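Long-range contacts in CRISPR-associated endonuclease Cas12b (Alicyclobacillus acidoterrestris, PDB 5U31), which cuts target DNA under the direction of a guide RNA, using a RuvC nuclease domain, as part of a bacterial CRISPR defence system: residues A[507-512]-A[884-889]; A[464-469]-A[817-822]; A[559-564]-A[842-847]. The protein carries 3 engineered substitutions. One frame throughout, in Å; residues are numbered along the deposited sequence.

Contact 1: residues A[507-512]-A[884-889]; sequences VRVQSQ and AQVHDL. With nucleotides of chain C.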
# COMPACT_ATOMS: atom_id res chain seq x y z
N VAL A 507 24.48 2.65 -2.81
CA VAL A 507 25.27 1.86 -3.75
C VAL A 507 24.54 1.87 -5.08
O VAL A 507 23.34 1.59 -5.14
CB VAL A 507 25.47 0.42 -3.25
CG1 VAL A 507 26.48 -0.30 -4.12
CG2 VAL A 507 25.91 0.41 -1.79
N ARG A 508 25.26 2.19 -6.15
CA ARG A 508 24.72 2.15 -7.50
C ARG A 508 25.20 0.87 -8.17
O ARG A 508 26.41 0.67 -8.32
CB ARG A 508 25.13 3.38 -8.31
CG ARG A 508 25.13 4.68 -7.52
CD ARG A 508 25.36 5.88 -8.42
NE ARG A 508 24.11 6.37 -8.98
CZ ARG A 508 23.28 7.19 -8.34
NH1 ARG A 508 22.16 7.59 -8.93
NH2 ARG A 508 23.58 7.61 -7.12
N VAL A 509 24.27 0.02 -8.57
CA VAL A 509 24.57 -1.30 -9.10
C VAL A 509 24.13 -1.36 -10.56
O VAL A 509 22.99 -0.99 -10.88
CB VAL A 509 23.89 -2.41 -8.28
CG1 VAL A 509 24.29 -3.76 -8.79
CG2 VAL A 509 24.25 -2.27 -6.81
N GLN A 510 25.02 -1.83 -11.42
CA GLN A 510 24.81 -1.85 -12.86
C GLN A 510 24.34 -3.24 -13.29
O GLN A 510 25.03 -4.23 -13.03
CB GLN A 510 26.10 -1.46 -13.59
CG GLN A 510 25.94 -1.14 -15.06
CD GLN A 510 27.19 -0.52 -15.65
OE1 GLN A 510 28.30 -0.73 -15.16
NE2 GLN A 510 27.02 0.27 -16.70
N SER A 511 23.19 -3.30 -13.94
CA SER A 511 22.63 -4.57 -14.38
C SER A 511 23.39 -5.10 -15.59
O SER A 511 24.05 -4.35 -16.32
CB SER A 511 21.15 -4.41 -14.73
OG SER A 511 20.99 -3.70 -15.94
N GLN A 512 23.29 -6.41 -15.81
CA GLN A 512 24.02 -7.04 -16.91
C GLN A 512 23.67 -6.39 -18.25
O GLN A 512 24.55 -6.22 -19.11
CB GLN A 512 23.72 -8.54 -16.96
CG GLN A 512 24.13 -9.28 -15.72
CD GLN A 512 23.92 -10.77 -15.85
OE1 GLN A 512 23.52 -11.25 -16.91
NE2 GLN A 512 24.18 -11.51 -14.77
N ALA A 884 13.49 -6.06 -8.94
CA ALA A 884 13.70 -6.61 -10.27
C ALA A 884 14.66 -5.79 -11.11
O ALA A 884 15.15 -6.30 -12.13
CB ALA A 884 12.37 -6.74 -11.01
N GLN A 885 14.96 -4.55 -10.71
CA GLN A 885 15.70 -3.64 -11.58
C GLN A 885 17.07 -4.20 -11.93
O GLN A 885 17.46 -4.23 -13.11
CB GLN A 885 15.82 -2.27 -10.91
CG GLN A 885 16.30 -1.15 -11.82
CD GLN A 885 16.12 0.23 -11.19
OE1 GLN A 885 15.66 0.35 -10.05
NE2 GLN A 885 16.48 1.27 -11.93
N VAL A 886 17.81 -4.68 -10.93
CA VAL A 886 19.18 -5.15 -11.15
C VAL A 886 19.21 -6.37 -12.05
O VAL A 886 20.19 -6.59 -12.77
CB VAL A 886 19.85 -5.46 -9.80
CG1 VAL A 886 21.35 -5.50 -9.97
CG2 VAL A 886 19.45 -4.45 -8.76
N HIS A 887 18.17 -7.19 -12.01
CA HIS A 887 18.17 -8.46 -12.72
C HIS A 887 17.65 -8.35 -14.15
O HIS A 887 17.61 -9.36 -14.85
CB HIS A 887 17.34 -9.49 -11.96
CG HIS A 887 17.76 -9.66 -10.53
ND1 HIS A 887 18.86 -10.39 -10.16
CD2 HIS A 887 17.22 -9.18 -9.38
CE1 HIS A 887 18.98 -10.36 -8.84
NE2 HIS A 887 18.00 -9.64 -8.35
N ASP A 888 17.25 -7.15 -14.59
CA ASP A 888 16.68 -6.94 -15.92
C ASP A 888 15.39 -7.73 -16.12
O ASP A 888 15.09 -8.18 -17.23
CB ASP A 888 17.69 -7.29 -17.02
CG ASP A 888 18.94 -6.45 -16.95
OD1 ASP A 888 18.82 -5.21 -16.86
OD2 ASP A 888 20.04 -7.02 -16.99
N LEU A 889 14.61 -7.90 -15.05
CA LEU A 889 13.32 -8.58 -15.11
C LEU A 889 12.20 -7.55 -15.24
O LEU A 889 12.11 -6.62 -14.44
CB LEU A 889 13.07 -9.41 -13.85
CG LEU A 889 14.01 -10.57 -13.58
CD1 LEU A 889 13.51 -11.35 -12.39
CD2 LEU A 889 14.10 -11.44 -14.82
P DG C 21 24.83 10.64 -5.27
OP1 DG C 21 24.21 9.36 -5.65
OP2 DG C 21 26.29 10.71 -5.03
O5' DG C 21 24.51 11.71 -6.41
C5' DG C 21 25.31 12.88 -6.54
C4' DG C 21 25.48 13.22 -8.01
O4' DG C 21 24.92 14.52 -8.29
C3' DG C 21 26.92 13.24 -8.51
O3' DG C 21 27.02 12.44 -9.66
C2' DG C 21 27.16 14.72 -8.83
C1' DG C 21 25.76 15.17 -9.20
N9 DG C 21 25.54 16.60 -9.07
C8 DG C 21 25.30 17.30 -7.91
N7 DG C 21 25.12 18.58 -8.11
C5 DG C 21 25.25 18.73 -9.48
C6 DG C 21 25.15 19.90 -10.28
O6 DG C 21 24.92 21.06 -9.92
N1 DG C 21 25.36 19.61 -11.62
C2 DG C 21 25.61 18.36 -12.13
N2 DG C 21 25.78 18.29 -13.46
N3 DG C 21 25.69 17.27 -11.40
C4 DG C 21 25.50 17.53 -10.09
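In Ser-511, which meets Asp-888 across the contact, chi1 (72°) sets OG between the backbone N and the carbonyl carbon. In Asp-888 CG stands beside the backbone N, anti to the carbonyl carbon (chi1 -60°). Ser-511 OG lies 2.8 Å from Asp-888 OD1. Ser-511 OG also lies within hydrogen-bonding reach of Glu-514 OE1; which oxygen takes its proton is not settled. The other oxygen, Asp-888 OD2, accepts a hydrogen bond from Ser-513 N. Ser-511 is the N-cap of helix 512-515, and its side chain caps a backbone N. The carboxylate of Asp-888 therefore sits at the start of this helix, whose N terminus would probably stabilise its negative charge. Asp-888 ends a type I turn that begins at Gln-885, between helix 873-884 and strand 890-895 of the RuvC-like domain. The partner is the stretch that leads from wedge strand 502-510 into helix 512-515. Two residues before Ser-511, Val-509 CG1 touches Val-886 CG1 at 3.6 Å, with Phe-473 beside both valines. Arg-508, in the same strand, binds the phosphate lock of the target strand. Its modelled approach to DG21 of chain C is too close to be relied on.

Contact 2: residues A[464-469]-A[817-822]; sequences FRDYGA and IIMEAL. With nucleotides of chain B.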
# COMPACT_ATOMS: atom_id res chain seq x y z
N PHE A 464 29.07 -6.37 -6.67
CA PHE A 464 27.86 -6.60 -5.89
C PHE A 464 27.44 -8.06 -6.04
O PHE A 464 27.15 -8.51 -7.15
CB PHE A 464 26.74 -5.67 -6.34
CG PHE A 464 25.60 -5.60 -5.37
CD1 PHE A 464 25.71 -4.87 -4.20
CD2 PHE A 464 24.41 -6.27 -5.63
CE1 PHE A 464 24.66 -4.81 -3.30
CE2 PHE A 464 23.36 -6.22 -4.74
CZ PHE A 464 23.49 -5.48 -3.57
N ARG A 465 27.42 -8.79 -4.93
CA ARG A 465 27.00 -10.18 -4.92
C ARG A 465 25.49 -10.30 -4.90
O ARG A 465 24.78 -9.45 -4.35
CB ARG A 465 27.58 -10.92 -3.72
CG ARG A 465 29.07 -11.14 -3.75
CD ARG A 465 29.48 -12.18 -2.73
NE ARG A 465 30.68 -12.90 -3.15
CZ ARG A 465 31.15 -13.99 -2.55
NH1 ARG A 465 30.53 -14.49 -1.49
NH2 ARG A 465 32.25 -14.57 -3.02
N ASP A 466 24.99 -11.39 -5.49
CA ASP A 466 23.57 -11.71 -5.42
C ASP A 466 23.40 -13.20 -5.66
O ASP A 466 24.07 -13.78 -6.52
CB ASP A 466 22.76 -10.91 -6.46
CG ASP A 466 21.28 -10.88 -6.15
OD1 ASP A 466 20.69 -11.96 -5.93
OD2 ASP A 466 20.70 -9.77 -6.11
N TYR A 467 22.50 -13.82 -4.89
CA TYR A 467 22.26 -15.25 -5.04
C TYR A 467 21.67 -15.60 -6.39
O TYR A 467 21.80 -16.74 -6.84
CB TYR A 467 21.34 -15.77 -3.93
CG TYR A 467 21.95 -15.76 -2.55
CD1 TYR A 467 23.30 -16.05 -2.36
CD2 TYR A 467 21.19 -15.47 -1.43
CE1 TYR A 467 23.86 -16.05 -1.10
CE2 TYR A 467 21.74 -15.46 -0.17
CZ TYR A 467 23.07 -15.75 -0.00
OH TYR A 467 23.62 -15.74 1.26
N GLY A 468 21.02 -14.64 -7.05
CA GLY A 468 20.38 -14.90 -8.33
C GLY A 468 21.14 -14.29 -9.49
O GLY A 468 20.54 -13.88 -10.48
N ALA A 469 22.47 -14.23 -9.36
CA ALA A 469 23.33 -13.74 -10.42
C ALA A 469 24.64 -14.50 -10.36
O ALA A 469 25.37 -14.40 -9.36
CB ALA A 469 23.57 -12.23 -10.30
N ILE A 817 9.62 -14.55 -5.47
CA ILE A 817 9.07 -14.43 -6.81
C ILE A 817 10.18 -14.21 -7.82
O ILE A 817 10.19 -14.79 -8.91
CB ILE A 817 8.02 -13.31 -6.86
CG1 ILE A 817 6.87 -13.61 -5.90
CG2 ILE A 817 7.51 -13.12 -8.28
CD1 ILE A 817 5.88 -12.46 -5.74
N ILE A 818 11.16 -13.38 -7.47
CA ILE A 818 12.22 -13.04 -8.41
C ILE A 818 13.19 -14.20 -8.58
O ILE A 818 13.59 -14.53 -9.70
CB ILE A 818 12.93 -11.75 -7.95
CG1 ILE A 818 12.00 -10.57 -8.15
CG2 ILE A 818 14.24 -11.54 -8.69
CD1 ILE A 818 12.65 -9.28 -7.96
N MSE A 819 13.56 -14.84 -7.48
CA MSE A 819 14.43 -16.01 -7.56
C MSE A 819 13.83 -17.12 -8.42
O MSE A 819 14.54 -17.78 -9.17
CB MSE A 819 14.73 -16.51 -6.16
CG MSE A 819 15.69 -15.60 -5.43
SE MSE A 819 17.36 -15.39 -6.42
CE MSE A 819 17.85 -13.62 -5.74
N GLU A 820 12.51 -17.32 -8.31
CA GLU A 820 11.83 -18.30 -9.16
C GLU A 820 11.80 -17.84 -10.61
O GLU A 820 12.03 -18.64 -11.53
CB GLU A 820 10.42 -18.55 -8.64
CG GLU A 820 10.25 -19.89 -7.94
CD GLU A 820 10.03 -21.04 -8.90
OE1 GLU A 820 9.52 -20.78 -10.01
OE2 GLU A 820 10.37 -22.18 -8.56
N ALA A 821 11.50 -16.56 -10.84
CA ALA A 821 11.48 -16.04 -12.20
C ALA A 821 12.83 -16.20 -12.88
O ALA A 821 12.90 -16.60 -14.05
CB ALA A 821 11.06 -14.57 -12.20
N LEU A 822 13.92 -15.92 -12.16
CA LEU A 822 15.25 -16.09 -12.72
C LEU A 822 15.63 -17.56 -12.89
O LEU A 822 16.58 -17.86 -13.63
CB LEU A 822 16.28 -15.39 -11.84
CG LEU A 822 16.13 -13.87 -11.82
CD1 LEU A 822 16.84 -13.26 -10.61
CD2 LEU A 822 16.69 -13.30 -13.10
P G B 9 10.64 -30.35 -11.70
OP1 G B 9 11.76 -29.43 -12.02
OP2 G B 9 10.50 -31.64 -12.43
O5' G B 9 10.71 -30.67 -10.15
C5' G B 9 10.97 -29.66 -9.19
C4' G B 9 10.71 -30.16 -7.79
O4' G B 9 11.21 -29.21 -6.81
C3' G B 9 9.23 -30.40 -7.44
O3' G B 9 9.11 -31.59 -6.68
C2' G B 9 8.89 -29.20 -6.57
O2' G B 9 7.83 -29.42 -5.66
C1' G B 9 10.21 -28.96 -5.85
N9 G B 9 10.36 -27.59 -5.34
C8 G B 9 10.49 -27.25 -4.01
N7 G B 9 10.59 -25.96 -3.83
C5 G B 9 10.51 -25.43 -5.11
C6 G B 9 10.56 -24.08 -5.54
O6 G B 9 10.69 -23.06 -4.86
N1 G B 9 10.44 -23.98 -6.92
C2 G B 9 10.29 -25.03 -7.78
N2 G B 9 10.19 -24.70 -9.08
N3 G B 9 10.24 -26.30 -7.40
C4 G B 9 10.36 -26.42 -6.06
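Asp-466, Gly-468 and Met-819 form the centre of this contact, and the touching is by van der Waals packing. Met-819 is present as selenomethionine. Its chain bends at chi2 (-58°), which places SE over the loop. Met-819 SE lies 3.6 Å from Gly-468 CA, against a backbone with no side chain to cover it. Met-819 CE reaches on to 3.3 Å from Asp-466 OD1 and also touches Gly-468 N. Beside it, Leu-822 CD1 meets the carbonyl of Gly-468, 3.8 Å from Gly-468 O.

Hydrogen bonding shapes the loop itself. Gly-468 N donates to Asp-466 OD1 at 2.9 Å, almost straight (175°), and meets the anti side of the carboxylate. This is an Asx turn, overlaid on a type I turn from Asp-466 to Ala-469. It helps to hold the backbone that Met-819 covers.

Polar contact with the guide RNA lies on another side of the helix. Glu-820 OE2 accepts from both N1 and N2 of G9 of chain B; the bond from N1 is modelled very short, so its length is doubtful. Glu-820 OE1 forms a salt bridge with Arg-617.

The contact joins the wedge loop between strands 461-464 and 473-483 to the C-terminal part of helix 796-822. That helix packs through Ile-817 and Ile-818 on helix 873-884, and through Ile-817 and Ala-821 on RuvC strand 566-572.

Contact 3: residues A[559-564]-A[842-847]; sequences EGLLSG and PCQLIL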
# COMPACT_ATOMS: atom_id res chain seq x y z
N GLU A 559 22.31 -16.36 -16.71
CA GLU A 559 23.02 -16.48 -17.98
C GLU A 559 22.11 -16.79 -19.16
O GLU A 559 22.59 -16.84 -20.29
CB GLU A 559 24.09 -17.57 -17.88
CG GLU A 559 25.18 -17.26 -16.89
CD GLU A 559 26.14 -18.41 -16.72
OE1 GLU A 559 25.70 -19.58 -16.87
OE2 GLU A 559 27.33 -18.16 -16.45
N GLY A 560 20.81 -16.99 -18.93
CA GLY A 560 19.90 -17.37 -19.99
C GLY A 560 18.88 -16.33 -20.40
O GLY A 560 17.97 -16.66 -21.17
N LEU A 561 19.00 -15.09 -19.93
CA LEU A 561 18.02 -14.07 -20.26
C LEU A 561 18.06 -13.66 -21.73
O LEU A 561 17.10 -13.05 -22.21
CB LEU A 561 18.22 -12.84 -19.38
CG LEU A 561 17.78 -12.98 -17.93
CD1 LEU A 561 18.25 -11.78 -17.12
CD2 LEU A 561 16.26 -13.12 -17.85
N LEU A 562 19.13 -13.98 -22.44
CA LEU A 562 19.24 -13.62 -23.85
C LEU A 562 18.94 -14.78 -24.77
O LEU A 562 19.18 -14.68 -25.98
CB LEU A 562 20.64 -13.05 -24.14
CG LEU A 562 20.99 -11.69 -23.55
CD1 LEU A 562 21.95 -10.94 -24.48
CD2 LEU A 562 19.75 -10.84 -23.27
N SER A 563 18.42 -15.88 -24.24
CA SER A 563 18.09 -17.06 -25.02
C SER A 563 16.75 -17.60 -24.54
O SER A 563 16.60 -17.94 -23.36
CB SER A 563 19.17 -18.13 -24.90
OG SER A 563 19.26 -18.61 -23.57
N GLY A 564 15.78 -17.68 -25.45
CA GLY A 564 14.44 -18.07 -25.10
C GLY A 564 13.58 -16.87 -24.74
O GLY A 564 14.04 -15.73 -24.62
N PRO A 842 15.60 -18.73 -17.23
CA PRO A 842 14.88 -17.63 -16.60
C PRO A 842 13.72 -17.14 -17.45
O PRO A 842 13.61 -17.43 -18.65
CB PRO A 842 15.95 -16.54 -16.47
CG PRO A 842 16.82 -16.77 -17.65
CD PRO A 842 16.85 -18.28 -17.87
N CYS A 843 12.84 -16.39 -16.80
CA CYS A 843 11.72 -15.73 -17.45
C CYS A 843 12.03 -14.24 -17.57
O CYS A 843 12.45 -13.61 -16.59
CB CYS A 843 10.43 -15.92 -16.65
SG CYS A 843 10.03 -17.62 -16.24
N GLN A 844 11.81 -13.68 -18.75
CA GLN A 844 12.10 -12.27 -18.96
C GLN A 844 11.00 -11.36 -18.43
O GLN A 844 11.24 -10.16 -18.26
CB GLN A 844 12.34 -11.98 -20.44
CG GLN A 844 13.59 -12.65 -21.02
CD GLN A 844 13.36 -14.10 -21.34
OE1 GLN A 844 12.22 -14.56 -21.42
NE2 GLN A 844 14.44 -14.85 -21.53
N LEU A 845 9.81 -11.89 -18.15
CA LEU A 845 8.69 -11.08 -17.69
C LEU A 845 7.99 -11.78 -16.54
O LEU A 845 7.79 -13.00 -16.56
CB LEU A 845 7.70 -10.82 -18.84
CG LEU A 845 6.32 -10.25 -18.51
CD1 LEU A 845 6.44 -8.88 -17.86
CD2 LEU A 845 5.49 -10.17 -19.78
N ILE A 846 7.62 -10.99 -15.53
CA ILE A 846 6.77 -11.44 -14.43
C ILE A 846 5.41 -10.79 -14.62
O ILE A 846 5.29 -9.56 -14.61
CB ILE A 846 7.36 -11.07 -13.06
CG1 ILE A 846 8.64 -11.86 -12.80
CG2 ILE A 846 6.36 -11.33 -11.95
CD1 ILE A 846 9.38 -11.38 -11.59
N LEU A 847 4.38 -11.61 -14.81
CA LEU A 847 3.04 -11.13 -15.15
C LEU A 847 2.14 -11.24 -13.92
O LEU A 847 1.72 -12.34 -13.56
CB LEU A 847 2.47 -11.91 -16.32
CG LEU A 847 1.15 -11.36 -16.87
CD1 LEU A 847 1.34 -9.94 -17.37
CD2 LEU A 847 0.61 -12.24 -17.97
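Leu-561 on Pro-842, together with one side-chain hydrogen bond from Gln-844, makes a buried contact between two loops of the RuvC domain. Residues 559-564 lead into strand 566-572. Residues 842-844 lead into its parallel neighbour, strand 845-850. These two strands carry Ala-571 and Ala-849, engineered residues at positions assigned to the RuvC active site by inference. The apolar part is a proline ring on a turn. Pro-842 CG sits 3.5 Å from Gly-560 C, on bare backbone, and 3.7 Å from Leu-561 CD2. Gly-560 starts a type I turn that ends at Ser-563, closed by a bond from Ser-563 N to Gly-560 O.

The polar part is the amide of Gln-844, whose chain bends at chi2 (79°). Gln-844 NE2 donates to Leu-561 O at 3.3 Å, with an angle of 153° at the hydrogen. The donor stands above the carbonyl plane, 50° out of it. Gly-564 O is close to the same nitrogen, but the angle is too poor for a bond. Gln-844 OE1 accepts from Arg-566 N. Each end of this buried amide thus has a partner in the same loop or the strand that follows it, which is consistent with its modelled orientation.

From the N terminus the chain first passes 464-469 and 507-512 in the wedge domain, then 559-564 in the first RuvC region. The partners follow much later. Residues 817-822 of helix 796-822 close contact 2, 842-847 closes contact 3, and 884-889 closes contact 1. Contact 3 is nested inside the loop of contact 1, while contact 2 crosses both. Contacts 1 and 2 tie the wedge to RuvC-II; contact 3 ties the first and second RuvC regions together. They also touch one another. His-887 of contact 1 packs on Asp-466 and Leu-822 of contact 2. Leu-889 packs on Leu-822 and Leu-561. Ala-821 O and Cys-843 N, 2.8 Å apart, probably form a hydrogen bond between contacts 2 and 3.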